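Local coordinates for 303aa long hypothetical esterase (Sulfolobus tokodaii, PDB 3AIN), which is a thermostable HSL-like carboxylesterase that hydrolyses carboxylic esters, probably through a serine nucleophile held in an alpha/beta hydrolase fold, at residues 45-50 against 101-106; 63-68 against 80-85; 250-255 against 274-279. The protein carries 1 engineered substitution. All coordinates share one frame; numbering follows the deposited sequence.

Interaction 1 (45-50 against 101-106); sequences EIRSLF and FVLGDI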
ATOM      1  N   GLU A  45       3.590   8.023 -34.342  1.00 15.92           N
ATOM      2  CA  GLU A  45       4.958   8.073 -33.820  1.00 16.38           C
ATOM      3  C   GLU A  45       5.006   7.862 -32.304  1.00 16.78           C
ATOM      4  O   GLU A  45       5.840   7.107 -31.787  1.00 16.30           O
ATOM      5  CB  GLU A  45       5.667   9.363 -34.240  1.00 19.34           C
ATOM      6  CG  GLU A  45       6.239   9.274 -35.670  1.00 22.54           C
ATOM      7  CD  GLU A  45       6.891  10.554 -36.153  1.00 38.59           C
ATOM      8  OE1 GLU A  45       6.346  11.647 -35.889  1.00 27.67           O
ATOM      9  OE2 GLU A  45       7.936  10.456 -36.845  1.00 34.13           O
ATOM     10  N   ILE A  46       4.052   8.456 -31.595  1.00 15.98           N
ATOM     11  CA  ILE A  46       4.000   8.286 -30.154  1.00 15.18           C
ATOM     12  C   ILE A  46       3.578   6.867 -29.765  1.00 14.35           C
ATOM     13  O   ILE A  46       4.140   6.296 -28.828  1.00 15.13           O
ATOM     14  CB  ILE A  46       3.086   9.336 -29.481  1.00 15.81           C
ATOM     15  CG1 ILE A  46       3.650  10.743 -29.735  1.00 21.74           C
ATOM     16  CG2 ILE A  46       3.008   9.069 -27.980  1.00 14.15           C
ATOM     17  CD1 ILE A  46       2.681  11.855 -29.380  1.00 27.09           C
ATOM     18  N   ARG A  47       2.631   6.285 -30.502  1.00 12.35           N
ATOM     19  CA  ARG A  47       2.235   4.895 -30.234  1.00 11.76           C
ATOM     20  C   ARG A  47       3.409   3.953 -30.415  1.00 16.18           C
ATOM     21  O   ARG A  47       3.640   3.061 -29.600  1.00 13.73           O
ATOM     22  CB  ARG A  47       1.085   4.438 -31.140  1.00 12.84           C
ATOM     23  CG  ARG A  47      -0.268   5.081 -30.785  1.00 13.34           C
ATOM     24  CD  ARG A  47      -1.318   4.709 -31.819  1.00 15.23           C
ATOM     25  NE  ARG A  47      -2.663   5.151 -31.412  1.00 15.45           N
ATOM     26  CZ  ARG A  47      -3.617   5.513 -32.262  1.00 20.21           C
ATOM     27  NH1 ARG A  47      -3.458   5.327 -33.577  1.00 21.13           N
ATOM     28  NH2 ARG A  47      -4.764   6.005 -31.799  1.00 16.36           N
ATOM     29  N   SER A  48       4.210   4.229 -31.436  1.00 12.61           N
ATOM     30  CA  SER A  48       5.438   3.454 -31.653  1.00 12.22           C
ATOM     31  C   SER A  48       6.459   3.662 -30.537  1.00 12.70           C
ATOM     32  O   SER A  48       7.013   2.688 -30.012  1.00 15.18           O
ATOM     33  CB  SER A  48       6.079   3.822 -33.010  1.00 13.74           C
ATOM     34  OG  SER A  48       7.278   3.082 -33.146  1.00 13.73           O
ATOM     35  N   LEU A  49       6.670   4.916 -30.140  1.00 12.72           N
ATOM     36  CA  LEU A  49       7.560   5.242 -29.018  1.00 12.45           C
ATOM     37  C   LEU A  49       7.211   4.500 -27.727  1.00 17.09           C
ATOM     38  O   LEU A  49       8.107   4.019 -27.027  1.00 16.46           O
ATOM     39  CB  LEU A  49       7.602   6.748 -28.762  1.00 17.35           C
ATOM     40  CG  LEU A  49       8.463   7.595 -29.690  1.00 29.33           C
ATOM     41  CD1 LEU A  49       8.257   9.060 -29.318  1.00 32.48           C
ATOM     42  CD2 LEU A  49       9.947   7.202 -29.553  1.00 30.20           C
ATOM     43  N   PHE A  50       5.918   4.384 -27.433  1.00 14.12           N
ATOM     44  CA  PHE A  50       5.477   3.593 -26.252  1.00 17.83           C
ATOM     45  C   PHE A  50       6.039   2.173 -26.334  1.00 15.79           C
ATOM     46  O   PHE A  50       6.534   1.623 -25.334  1.00 16.31           O
ATOM     47  CB  PHE A  50       3.944   3.520 -26.156  1.00 16.44           C
ATOM     48  CG  PHE A  50       3.319   4.553 -25.243  1.00 23.28           C
ATOM     49  CD1 PHE A  50       3.602   5.912 -25.397  1.00 22.83           C
ATOM     50  CD2 PHE A  50       2.374   4.167 -24.286  1.00 23.62           C
ATOM     51  CE1 PHE A  50       2.906   6.881 -24.651  1.00 22.63           C
ATOM     52  CE2 PHE A  50       1.700   5.125 -23.512  1.00 20.21           C
ATOM     53  CZ  PHE A  50       1.983   6.477 -23.687  1.00 24.21           C
ATOM     54  N   PHE A 101      -6.901   6.925 -23.718  1.00 10.71           N
ATOM     55  CA  PHE A 101      -7.812   6.374 -24.735  1.00  9.91           C
ATOM     56  C   PHE A 101      -7.260   6.425 -26.152  1.00 10.57           C
ATOM     57  O   PHE A 101      -7.975   6.074 -27.084  1.00 11.28           O
ATOM     58  CB  PHE A 101      -9.208   7.043 -24.707  1.00 11.34           C
ATOM     59  CG  PHE A 101      -9.861   7.037 -23.343  1.00 11.59           C
ATOM     60  CD1 PHE A 101     -10.451   5.877 -22.847  1.00 11.14           C
ATOM     61  CD2 PHE A 101      -9.853   8.188 -22.552  1.00 12.11           C
ATOM     62  CE1 PHE A 101     -11.005   5.844 -21.558  1.00 13.08           C
ATOM     63  CE2 PHE A 101     -10.439   8.179 -21.281  1.00 13.78           C
ATOM     64  CZ  PHE A 101     -11.020   7.018 -20.790  1.00 14.83           C
ATOM     65  N   VAL A 102      -6.021   6.885 -26.287  1.00 12.01           N
ATOM     66  CA  VAL A 102      -5.401   7.167 -27.601  1.00 13.27           C
ATOM     67  C   VAL A 102      -4.152   6.311 -27.817  1.00 15.13           C
ATOM     68  O   VAL A 102      -3.830   5.934 -28.961  1.00 15.55           O
ATOM     69  CB  VAL A 102      -5.056   8.663 -27.722  1.00 12.11           C
ATOM     70  CG1 VAL A 102      -4.166   8.943 -28.982  1.00 13.05           C
ATOM     71  CG2 VAL A 102      -6.374   9.494 -27.759  1.00 13.56           C
ATOM     72  N   LEU A 103      -3.388   6.140 -26.741  1.00 11.97           N
ATOM     73  CA  LEU A 103      -2.061   5.546 -26.789  1.00 12.01           C
ATOM     74  C   LEU A 103      -2.022   4.259 -25.977  1.00 13.60           C
ATOM     75  O   LEU A 103      -2.990   3.904 -25.294  1.00 12.01           O
ATOM     76  CB  LEU A 103      -1.013   6.517 -26.225  1.00 10.01           C
ATOM     77  CG  LEU A 103      -1.100   7.927 -26.834  1.00 12.76           C
ATOM     78  CD1 LEU A 103      -0.233   8.843 -26.009  1.00 15.70           C
ATOM     79  CD2 LEU A 103      -0.609   7.848 -28.293  1.00 14.50           C
ATOM     80  N   GLY A 104      -0.880   3.583 -26.025  1.00 12.43           N
ATOM     81  CA  GLY A 104      -0.721   2.303 -25.338  1.00 13.56           C
ATOM     82  C   GLY A 104      -1.425   1.133 -26.005  1.00 13.20           C
ATOM     83  O   GLY A 104      -2.160   1.305 -26.985  1.00 14.59           O
ATOM     84  N   ASP A 105      -1.017  -0.069 -25.611  1.00 12.52           N
ATOM     85  CA  ASP A 105      -1.442  -1.282 -26.276  1.00 13.78           C
ATOM     86  C   ASP A 105      -0.850  -2.470 -25.524  1.00 13.54           C
ATOM     87  O   ASP A 105      -0.111  -2.292 -24.569  1.00 12.98           O
ATOM     88  CB  ASP A 105      -0.926  -1.276 -27.711  1.00 18.40           C
ATOM     89  CG  ASP A 105       0.544  -1.521 -27.784  1.00 25.07           C
ATOM     90  OD1 ASP A 105       1.304  -0.687 -27.249  1.00 22.30           O
ATOM     91  OD2 ASP A 105       0.923  -2.572 -28.344  1.00 32.35           O
ATOM     92  N   ILE A 106      -1.176  -3.672 -25.978  1.00 13.45           N
ATOM     93  CA  ILE A 106      -0.740  -4.882 -25.294  1.00 13.83           C
ATOM     94  C   ILE A 106       0.788  -4.986 -25.228  1.00 16.13           C
ATOM     95  O   ILE A 106       1.351  -5.324 -24.177  1.00 13.40           O
ATOM     96  CB  ILE A 106      -1.294  -6.128 -26.009  1.00 16.40           C
ATOM     97  CG1 ILE A 106      -2.743  -6.370 -25.590  1.00 14.33           C
ATOM     98  CG2 ILE A 106      -0.416  -7.355 -25.720  1.00 21.02           C
ATOM     99  CD1 ILE A 106      -3.437  -7.389 -26.498  1.00 23.28           C
TER
HETATM  100  O   HOH W   1       1.295   2.196 -28.156  1.00 17.68           O
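Leu103 is wedged between Arg47 and Phe50, two residues one turn apart on helix 43-54. This first modelled helix lies against the loop between strand 92-96 and helix 110-120 of the alpha/beta hydrolase fold. The loop directly follows the HGGG sequence, which in HSL-like esterases shapes the oxyanion hole, so the helix packs beside a probable active-site segment. Leu103 CB sits over one face of the Phe50 ring, offset toward its rim, in a CH-pi contact 4.2 Å from the ring centroid. With CG anti to its carbonyl carbon (chi1 -50°), Leu103 forks against the helix: CD1 reaches CE1 of the Phe50 ring and also Ile46 CG2, while CD2 lies 3.7 Å from Arg47 CG. Phe226 of helix 220-230 adds to the packing around Leu103. A water joins the helix to the loop, donating to the backbone O of Arg47 and to the carboxylate OD1 of Asp105. The Arg47 chain runs extended from CG to NE, carrying its guanidinium past the leucine to the backbone of Val102. NH1 forms a salt bridge with Glu44, and NH2, besides its bond to Val102, one with Glu134, so the group is fixed on several sides. Val102 O lies in the guanidinium plane and is gripped side-on by two nitrogens of Arg47, NE at 2.8 Å and NH2 at 3.0 Å.

Interaction 2 (63-68 against 80-85); sequences GKIEDI and RVYYPK
A beta hairpin of strands 64-71 and 76-83 forms one edge of the sheet within the chain, and near its middle Asp67 and Arg80 lie opposite each other as a non-hydrogen-bonded antiparallel pair. Their side chains join in a two-point salt bridge: Arg80 NE meets Asp67 OD1 at 2.7 Å and Arg80 NH2 meets Asp67 OD2 at 3.0 Å. Both oxygens use their syn lone pairs, and the carboxylate and guanidinium planes are only 12° apart. A bend at chi3 (-69°) swings the guanidinium to the carboxylate. Ile65 CG2 packs on Arg80 CG at 3.5 Å. Arg80 also pairs with Glu107 and Asp110, so its charge is shared among three acidic groups. The next pair, Glu66 with Val81, is hydrogen-bonded in both directions, Glu66 N to Val81 O at 3.0 Å and Val81 N to Glu66 O at 2.8 Å. In the alpha/beta hydrolase fold this hairpin continues the central sheet, strand 76-83 running antiparallel to 123-127 on its inner side. Val81, on the sheet face it shares with Glu66 and Tyr83, touches Val123, Ile125 and Phe158, while on the other face Tyr82 and Ile65 lie side by side against helix 110-120. Tyr82 OH bonds to Asp110. Toward the open end of the hairpin, Gly63 and Lys64 both face Tyr83 in a classic beta bulge. Gly63 N bonds to Tyr83 O at 2.7 Å, bent to 137°, whereas Tyr83 N reaches Lys64 O at 2.9 Å in a nearly straight bond. The bent lysine chain runs alongside the tyrosine ring, its CE 3.7 Å from Tyr83 CE2, and its NZ makes a weak salt bridge to Glu66 OE1.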
ATOM      1  N   GLY A  63       4.424 -17.990 -16.343  1.00 20.31           N
ATOM      2  CA  GLY A  63       4.159 -19.412 -16.598  1.00 21.98           C
ATOM      3  C   GLY A  63       4.009 -19.785 -18.061  1.00 26.56           C
ATOM      4  O   GLY A  63       4.561 -20.790 -18.512  1.00 26.64           O
ATOM      5  N   LYS A  64       3.170 -19.040 -18.779  1.00 20.72           N
ATOM      6  CA  LYS A  64       2.784 -19.350 -20.162  1.00 24.09           C
ATOM      7  C   LYS A  64       2.050 -18.109 -20.656  1.00 21.83           C
ATOM      8  O   LYS A  64       1.495 -17.393 -19.839  1.00 20.64           O
ATOM      9  CB  LYS A  64       1.810 -20.528 -20.186  1.00 23.47           C
ATOM     10  CG  LYS A  64       1.159 -20.789 -21.526  1.00 35.21           C
ATOM     11  CD  LYS A  64       0.438 -22.140 -21.514  1.00 41.88           C
ATOM     12  CE  LYS A  64      -1.031 -22.004 -21.897  1.00 53.69           C
ATOM     13  NZ  LYS A  64      -1.258 -22.114 -23.369  1.00 55.36           N
ATOM     14  N   ILE A  65       2.305 -17.724 -21.901  1.00 20.77           N
ATOM     15  CA  ILE A  65       1.550 -16.654 -22.556  1.00 18.38           C
ATOM     16  C   ILE A  65       0.827 -17.165 -23.798  1.00 23.47           C
ATOM     17  O   ILE A  65       1.415 -17.866 -24.634  1.00 23.21           O
ATOM     18  CB  ILE A  65       2.479 -15.485 -22.939  1.00 19.24           C
ATOM     19  CG1 ILE A  65       3.169 -14.940 -21.684  1.00 20.97           C
ATOM     20  CG2 ILE A  65       1.683 -14.366 -23.635  1.00 24.13           C
ATOM     21  CD1 ILE A  65       4.347 -14.007 -21.967  1.00 22.80           C
ATOM     22  N   GLU A  66      -0.394 -16.676 -23.993  1.00 19.64           N
ATOM     23  CA  GLU A  66      -1.170 -16.979 -25.195  1.00 22.09           C
ATOM     24  C   GLU A  66      -1.800 -15.688 -25.722  1.00 21.34           C
ATOM     25  O   GLU A  66      -2.453 -14.976 -24.965  1.00 21.09           O
ATOM     26  CB  GLU A  66      -2.295 -17.950 -24.814  1.00 26.54           C
ATOM     27  CG  GLU A  66      -2.605 -18.981 -25.849  1.00 42.47           C
ATOM     28  CD  GLU A  66      -3.661 -19.942 -25.370  1.00 53.17           C
ATOM     29  OE1 GLU A  66      -3.775 -20.122 -24.129  1.00 52.18           O
ATOM     30  OE2 GLU A  66      -4.475 -20.377 -26.216  1.00 58.16           O
ATOM     31  N   ASP A  67      -1.758 -15.481 -27.034  1.00 18.78           N
ATOM     32  CA  ASP A  67      -2.528 -14.402 -27.645  1.00 18.73           C
ATOM     33  C   ASP A  67      -3.853 -14.951 -28.163  1.00 20.90           C
ATOM     34  O   ASP A  67      -3.885 -16.000 -28.811  1.00 20.91           O
ATOM     35  CB  ASP A  67      -1.746 -13.745 -28.776  1.00 22.14           C
ATOM     36  CG  ASP A  67      -0.707 -12.755 -28.265  1.00 27.46           C
ATOM     37  OD1 ASP A  67      -0.756 -12.456 -27.062  1.00 26.58           O
ATOM     38  OD2 ASP A  67       0.000 -12.132 -29.079  1.00 29.89           O
ATOM     39  N   ILE A  68      -4.952 -14.321 -27.769  1.00 17.24           N
ATOM     40  CA  ILE A  68      -6.279 -14.805 -28.165  1.00 16.46           C
ATOM     41  C   ILE A  68      -7.069 -13.687 -28.854  1.00 19.74           C
ATOM     42  O   ILE A  68      -6.644 -12.529 -28.880  1.00 17.55           O
ATOM     43  CB  ILE A  68      -7.118 -15.318 -26.967  1.00 13.46           C
ATOM     44  CG1 ILE A  68      -7.450 -14.171 -26.017  1.00 13.46           C
ATOM     45  CG2 ILE A  68      -6.435 -16.494 -26.256  1.00 16.15           C
ATOM     46  CD1 ILE A  68      -8.448 -14.537 -24.912  1.00 14.94           C
ATOM     47  N   ARG A  80      -4.084 -10.569 -24.609  1.00 14.99           N
ATOM     48  CA  ARG A  80      -2.943 -11.410 -24.269  1.00 14.64           C
ATOM     49  C   ARG A  80      -3.143 -12.015 -22.891  1.00 15.77           C
ATOM     50  O   ARG A  80      -3.503 -11.318 -21.922  1.00 12.29           O
ATOM     51  CB  ARG A  80      -1.621 -10.643 -24.333  1.00 12.85           C
ATOM     52  CG  ARG A  80      -0.415 -11.536 -23.985  1.00 14.14           C
ATOM     53  CD  ARG A  80       0.919 -10.937 -24.367  1.00 18.68           C
ATOM     54  NE  ARG A  80       1.059 -10.899 -25.826  1.00 15.36           N
ATOM     55  CZ  ARG A  80       1.825 -10.044 -26.492  1.00 20.86           C
ATOM     56  NH1 ARG A  80       2.624  -9.202 -25.837  1.00 16.66           N
ATOM     57  NH2 ARG A  80       1.743  -9.993 -27.821  1.00 18.55           N
ATOM     58  N   VAL A  81      -3.060 -13.340 -22.829  1.00 14.37           N
ATOM     59  CA  VAL A  81      -3.348 -14.058 -21.603  1.00 13.40           C
ATOM     60  C   VAL A  81      -2.033 -14.478 -20.953  1.00 15.53           C
ATOM     61  O   VAL A  81      -1.190 -15.114 -21.594  1.00 16.07           O
ATOM     62  CB  VAL A  81      -4.153 -15.339 -21.901  1.00 13.49           C
ATOM     63  CG1 VAL A  81      -4.457 -16.096 -20.601  1.00 16.17           C
ATOM     64  CG2 VAL A  81      -5.433 -14.995 -22.684  1.00 16.97           C
ATOM     65  N   TYR A  82      -1.818 -14.039 -19.718  1.00 13.00           N
ATOM     66  CA  TYR A  82      -0.579 -14.382 -18.970  1.00 12.98           C
ATOM     67  C   TYR A  82      -0.975 -15.343 -17.844  1.00 13.00           C
ATOM     68  O   TYR A  82      -1.775 -15.014 -16.964  1.00 13.74           O
ATOM     69  CB  TYR A  82       0.077 -13.128 -18.341  1.00 12.39           C
ATOM     70  CG  TYR A  82       0.398 -12.004 -19.312  1.00 14.41           C
ATOM     71  CD1 TYR A  82       1.697 -11.821 -19.802  1.00 14.39           C
ATOM     72  CD2 TYR A  82      -0.595 -11.106 -19.731  1.00 15.10           C
ATOM     73  CE1 TYR A  82       2.002 -10.772 -20.685  1.00 12.94           C
ATOM     74  CE2 TYR A  82      -0.271 -10.005 -20.512  1.00 13.10           C
ATOM     75  CZ  TYR A  82       1.006  -9.878 -21.034  1.00 15.84           C
ATOM     76  OH  TYR A  82       1.301  -8.825 -21.847  1.00 13.33           O
ATOM     77  N   TYR A  83      -0.321 -16.502 -17.811  1.00 14.89           N
ATOM     78  CA  TYR A  83      -0.482 -17.431 -16.692  1.00 14.24           C
ATOM     79  C   TYR A  83       0.684 -17.296 -15.717  1.00 13.97           C
ATOM     80  O   TYR A  83       1.825 -17.122 -16.131  1.00 19.29           O
ATOM     81  CB  TYR A  83      -0.482 -18.877 -17.220  1.00 15.71           C
ATOM     82  CG  TYR A  83      -1.707 -19.228 -18.018  1.00 17.40           C
ATOM     83  CD1 TYR A  83      -2.787 -19.842 -17.408  1.00 18.33           C
ATOM     84  CD2 TYR A  83      -1.760 -19.006 -19.381  1.00 17.51           C
ATOM     85  CE1 TYR A  83      -3.914 -20.190 -18.130  1.00 25.15           C
ATOM     86  CE2 TYR A  83      -2.880 -19.376 -20.120  1.00 22.24           C
ATOM     87  CZ  TYR A  83      -3.947 -19.960 -19.481  1.00 26.73           C
ATOM     88  OH  TYR A  83      -5.070 -20.314 -20.199  1.00 31.59           O
ATOM     89  N   PRO A  84       0.409 -17.436 -14.425  1.00 15.66           N
ATOM     90  CA  PRO A  84       1.496 -17.364 -13.458  1.00 18.05           C
ATOM     91  C   PRO A  84       2.248 -18.686 -13.422  1.00 19.38           C
ATOM     92  O   PRO A  84       1.868 -19.636 -14.119  1.00 17.95           O
ATOM     93  CB  PRO A  84       0.765 -17.159 -12.135  1.00 18.92           C
ATOM     94  CG  PRO A  84      -0.530 -17.842 -12.325  1.00 22.31           C
ATOM     95  CD  PRO A  84      -0.900 -17.617 -13.775  1.00 14.90           C
ATOM     96  N   LYS A  85       3.293 -18.735 -12.598  1.00 20.95           N
ATOM     97  CA  LYS A  85       4.167 -19.897 -12.524  1.00 23.71           C
ATOM     98  C   LYS A  85       3.575 -20.957 -11.597  1.00 26.79           C
ATOM     99  O   LYS A  85       4.105 -22.059 -11.506  1.00 29.05           O
ATOM    100  CB  LYS A  85       5.567 -19.487 -12.026  1.00 23.84           C
ATOM    101  CG  LYS A  85       6.248 -18.369 -12.790  1.00 32.66           C
ATOM    102  CD  LYS A  85       6.898 -17.383 -11.800  1.00 45.55           C
ATOM    103  CE  LYS A  85       8.167 -16.744 -12.344  1.00 50.21           C
ATOM    104  NZ  LYS A  85       9.206 -17.764 -12.641  1.00 58.05           N
TER

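Interaction 3 (250-255 against 274-279); sequences NDLPPA and NKLLQS
Ser279 O, just past the end of helix 266-278, takes a hydrogen bond from a water at 2.7 Å, and the same water accepts from Asp251 N at 2.9 Å. This water is the polar link between the last turn of the helix and the loop 250-255 that leads into strand 255-260. Asn250 OD1 also comes within 3.2 Å of Ser279 O, but both are acceptors, so the two oxygens meet without a bond. The amide nitrogen of Asn250 is turned to another partner, Asp248. Ser279 CB rests 3.7 Å from Asn250 N. Its hydroxyl, beside its own backbone N (chi1 -55°), turns back to the helix and donates to Lys275 O at 2.7 Å, from above the carbonyl plane. Deeper in, the contact becomes apolar. Leu276 reaches across with both methyls: CD2 meets Leu252 CD1 at 3.9 Å, the two side chains crossing at about a right angle, and CD1 approaches Ala255 CB at 4.2 Å. Strand 255-260, helix 266-278 and strand 283-288 follow one another as a beta-alpha-beta unit, and Leu276, touching Val283 as well, packs the helix onto both of its parallel strands. On the same helix, Leu277 packs on Asn290 of the second subunit. With no direct hydrogen bond between the two segments, the contact rests on a buried leucine-alanine patch and a water bridge at the more exposed end, where the water's donated hydrogen may partly offset the repulsion between Ser279 O and Asn250 OD1.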
ATOM      1  N   ASN A 250     -23.596   1.748  -5.700  1.00 17.48           N
ATOM      2  CA  ASN A 250     -24.002   0.649  -4.834  1.00 21.34           C
ATOM      3  C   ASN A 250     -23.709  -0.702  -5.476  1.00 17.51           C
ATOM      4  O   ASN A 250     -23.802  -0.840  -6.694  1.00 19.79           O
ATOM      5  CB  ASN A 250     -25.502   0.743  -4.549  1.00 23.74           C
ATOM      6  CG  ASN A 250     -25.851   1.915  -3.659  1.00 42.14           C
ATOM      7  OD1 ASN A 250     -25.792   1.815  -2.430  1.00 53.86           O
ATOM      8  ND2 ASN A 250     -26.277   3.013  -4.268  1.00 44.55           N
ATOM      9  N   ASP A 251     -23.325  -1.670  -4.650  1.00 18.55           N
ATOM     10  CA  ASP A 251     -23.278  -3.083  -5.031  1.00 21.81           C
ATOM     11  C   ASP A 251     -22.159  -3.387  -6.016  1.00 22.86           C
ATOM     12  O   ASP A 251     -22.149  -4.439  -6.641  1.00 22.27           O
ATOM     13  CB  ASP A 251     -24.632  -3.563  -5.584  1.00 23.53           C
ATOM     14  CG  ASP A 251     -25.772  -3.376  -4.582  1.00 28.19           C
ATOM     15  OD1 ASP A 251     -25.617  -3.809  -3.429  1.00 30.79           O
ATOM     16  OD2 ASP A 251     -26.742  -2.670  -4.904  1.00 36.21           O
ATOM     17  N   LEU A 252     -21.176  -2.495  -6.098  1.00 17.78           N
ATOM     18  CA  LEU A 252     -20.005  -2.746  -6.932  1.00 16.74           C
ATOM     19  C   LEU A 252     -18.981  -3.563  -6.147  1.00 16.33           C
ATOM     20  O   LEU A 252     -19.049  -3.678  -4.926  1.00 15.67           O
ATOM     21  CB  LEU A 252     -19.385  -1.401  -7.410  1.00 13.88           C
ATOM     22  CG  LEU A 252     -20.219  -0.574  -8.408  1.00 16.13           C
ATOM     23  CD1 LEU A 252     -19.554   0.768  -8.794  1.00 16.26           C
ATOM     24  CD2 LEU A 252     -20.552  -1.340  -9.672  1.00 19.35           C
ATOM     25  N   PRO A 253     -18.042  -4.174  -6.859  1.00 13.90           N
ATOM     26  CA  PRO A 253     -17.084  -5.034  -6.157  1.00 14.35           C
ATOM     27  C   PRO A 253     -16.183  -4.185  -5.269  1.00 14.92           C
ATOM     28  O   PRO A 253     -15.954  -3.004  -5.567  1.00 16.96           O
ATOM     29  CB  PRO A 253     -16.243  -5.651  -7.281  1.00 15.79           C
ATOM     30  CG  PRO A 253     -16.758  -5.056  -8.569  1.00 18.04           C
ATOM     31  CD  PRO A 253     -17.974  -4.256  -8.324  1.00 13.90           C
ATOM     32  N   PRO A 254     -15.573  -4.810  -4.264  1.00 14.49           N
ATOM     33  CA  PRO A 254     -14.659  -4.074  -3.404  1.00 11.70           C
ATOM     34  C   PRO A 254     -13.425  -3.639  -4.209  1.00 10.36           C
ATOM     35  O   PRO A 254     -13.137  -4.211  -5.277  1.00 12.09           O
ATOM     36  CB  PRO A 254     -14.241  -5.111  -2.352  1.00 13.68           C
ATOM     37  CG  PRO A 254     -14.593  -6.444  -2.933  1.00 16.56           C
ATOM     38  CD  PRO A 254     -15.789  -6.201  -3.811  1.00 15.20           C
ATOM     39  N   ALA A 255     -12.783  -2.557  -3.770  1.00 12.52           N
ATOM     40  CA  ALA A 255     -11.785  -1.879  -4.645  1.00 12.34           C
ATOM     41  C   ALA A 255     -10.508  -1.605  -3.880  1.00 13.01           C
ATOM     42  O   ALA A 255     -10.544  -1.341  -2.667  1.00 12.86           O
ATOM     43  CB  ALA A 255     -12.351  -0.555  -5.206  1.00 11.39           C
ATOM     44  N   ASN A 274     -14.283   7.587  -2.104  1.00  9.53           N
ATOM     45  CA  ASN A 274     -15.225   8.100  -1.107  1.00 11.77           C
ATOM     46  C   ASN A 274     -16.674   7.792  -1.465  1.00 12.34           C
ATOM     47  O   ASN A 274     -17.468   7.441  -0.582  1.00 14.28           O
ATOM     48  CB  ASN A 274     -15.009   9.593  -0.872  1.00 11.27           C
ATOM     49  CG  ASN A 274     -13.667   9.883  -0.184  1.00 19.88           C
ATOM     50  OD1 ASN A 274     -13.085  10.968  -0.331  1.00 25.97           O
ATOM     51  ND2 ASN A 274     -13.085   8.847   0.378  1.00 20.79           N
ATOM     52  N   LYS A 275     -17.032   7.992  -2.727  1.00 11.79           N
ATOM     53  CA  LYS A 275     -18.396   7.713  -3.175  1.00 13.29           C
ATOM     54  C   LYS A 275     -18.722   6.224  -3.146  1.00 16.17           C
ATOM     55  O   LYS A 275     -19.796   5.829  -2.648  1.00 15.59           O
ATOM     56  CB  LYS A 275     -18.644   8.321  -4.556  1.00 14.98           C
ATOM     57  CG  LYS A 275     -20.098   8.269  -5.051  1.00 12.73           C
ATOM     58  CD  LYS A 275     -20.199   9.067  -6.358  1.00 17.51           C
ATOM     59  CE  LYS A 275     -21.592   9.608  -6.623  1.00 27.10           C
ATOM     60  NZ  LYS A 275     -22.338   8.699  -7.499  1.00 16.69           N
ATOM     61  N   LEU A 276     -17.733   5.383  -3.455  1.00 12.72           N
ATOM     62  CA  LEU A 276     -17.881   3.950  -3.208  1.00 10.84           C
ATOM     63  C   LEU A 276     -18.152   3.634  -1.744  1.00 15.47           C
ATOM     64  O   LEU A 276     -19.048   2.847  -1.436  1.00 16.42           O
ATOM     65  CB  LEU A 276     -16.645   3.175  -3.677  1.00 13.11           C
ATOM     66  CG  LEU A 276     -16.526   2.943  -5.176  1.00 14.42           C
ATOM     67  CD1 LEU A 276     -15.042   2.598  -5.540  1.00 12.48           C
ATOM     68  CD2 LEU A 276     -17.471   1.810  -5.637  1.00 13.01           C
ATOM     69  N   LEU A 277     -17.365   4.213  -0.844  1.00 13.44           N
ATOM     70  CA  LEU A 277     -17.527   3.965   0.585  1.00 15.61           C
ATOM     71  C   LEU A 277     -18.910   4.410   1.062  1.00 16.77           C
ATOM     72  O   LEU A 277     -19.568   3.696   1.833  1.00 18.55           O
ATOM     73  CB  LEU A 277     -16.438   4.699   1.381  1.00 13.49           C
ATOM     74  CG  LEU A 277     -15.048   4.076   1.328  1.00 14.55           C
ATOM     75  CD1 LEU A 277     -14.083   5.064   2.014  1.00 15.18           C
ATOM     76  CD2 LEU A 277     -15.010   2.695   2.052  1.00 16.93           C
ATOM     77  N   GLN A 278     -19.351   5.559   0.572  1.00 16.12           N
ATOM     78  CA  GLN A 278     -20.648   6.129   0.953  1.00 20.61           C
ATOM     79  C   GLN A 278     -21.760   5.229   0.435  1.00 23.75           C
ATOM     80  O   GLN A 278     -22.928   5.390   0.827  1.00 23.14           O
ATOM     81  CB  GLN A 278     -20.835   7.530   0.357  1.00 24.37           C
ATOM     82  CG  GLN A 278     -19.938   8.624   0.931  1.00 28.15           C
ATOM     83  CD  GLN A 278     -20.144   9.972   0.220  1.00 33.06           C
ATOM     84  OE1 GLN A 278     -20.350  10.039  -1.010  1.00 33.66           O
ATOM     85  NE2 GLN A 278     -20.032  11.047   0.979  1.00 30.45           N
ATOM     86  N   SER A 279     -21.444   4.475  -0.615  1.00 16.67           N
ATOM     87  CA  SER A 279     -22.419   3.583  -1.263  1.00 18.88           C
ATOM     88  C   SER A 279     -22.341   2.156  -0.707  1.00 16.52           C
ATOM     89  O   SER A 279     -22.871   1.210  -1.318  1.00 21.70           O
ATOM     90  CB  SER A 279     -22.181   3.572  -2.784  1.00 18.29           C
ATOM     91  OG  SER A 279     -22.220   4.886  -3.324  1.00 18.30           O
TER
HETATM   92  O   HOH W   2     -23.074  -1.477  -1.766  1.00 20.87           O

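Interaction 2 is nested along the chain inside the loop closed by interaction 1, and interaction 3 follows both. The centres of interactions 1 and 2 are about 22 Å apart, and they touch where Ile106 CG2 lies 3.6 Å from Arg80 NH1; helix 43-54 is followed by strand 64-71, with a loop between. Interaction 3 lies some 31 to 32 Å from the other two centres, across the chain's centre from interaction 1. Interaction 2 builds one edge of the eight-stranded sheet within the chain, whereas interaction 3 packs a helix near the other, beside strand 283-288. It touches neither other contact but shares this sheet with interaction 2, the two lying toward its opposite ends.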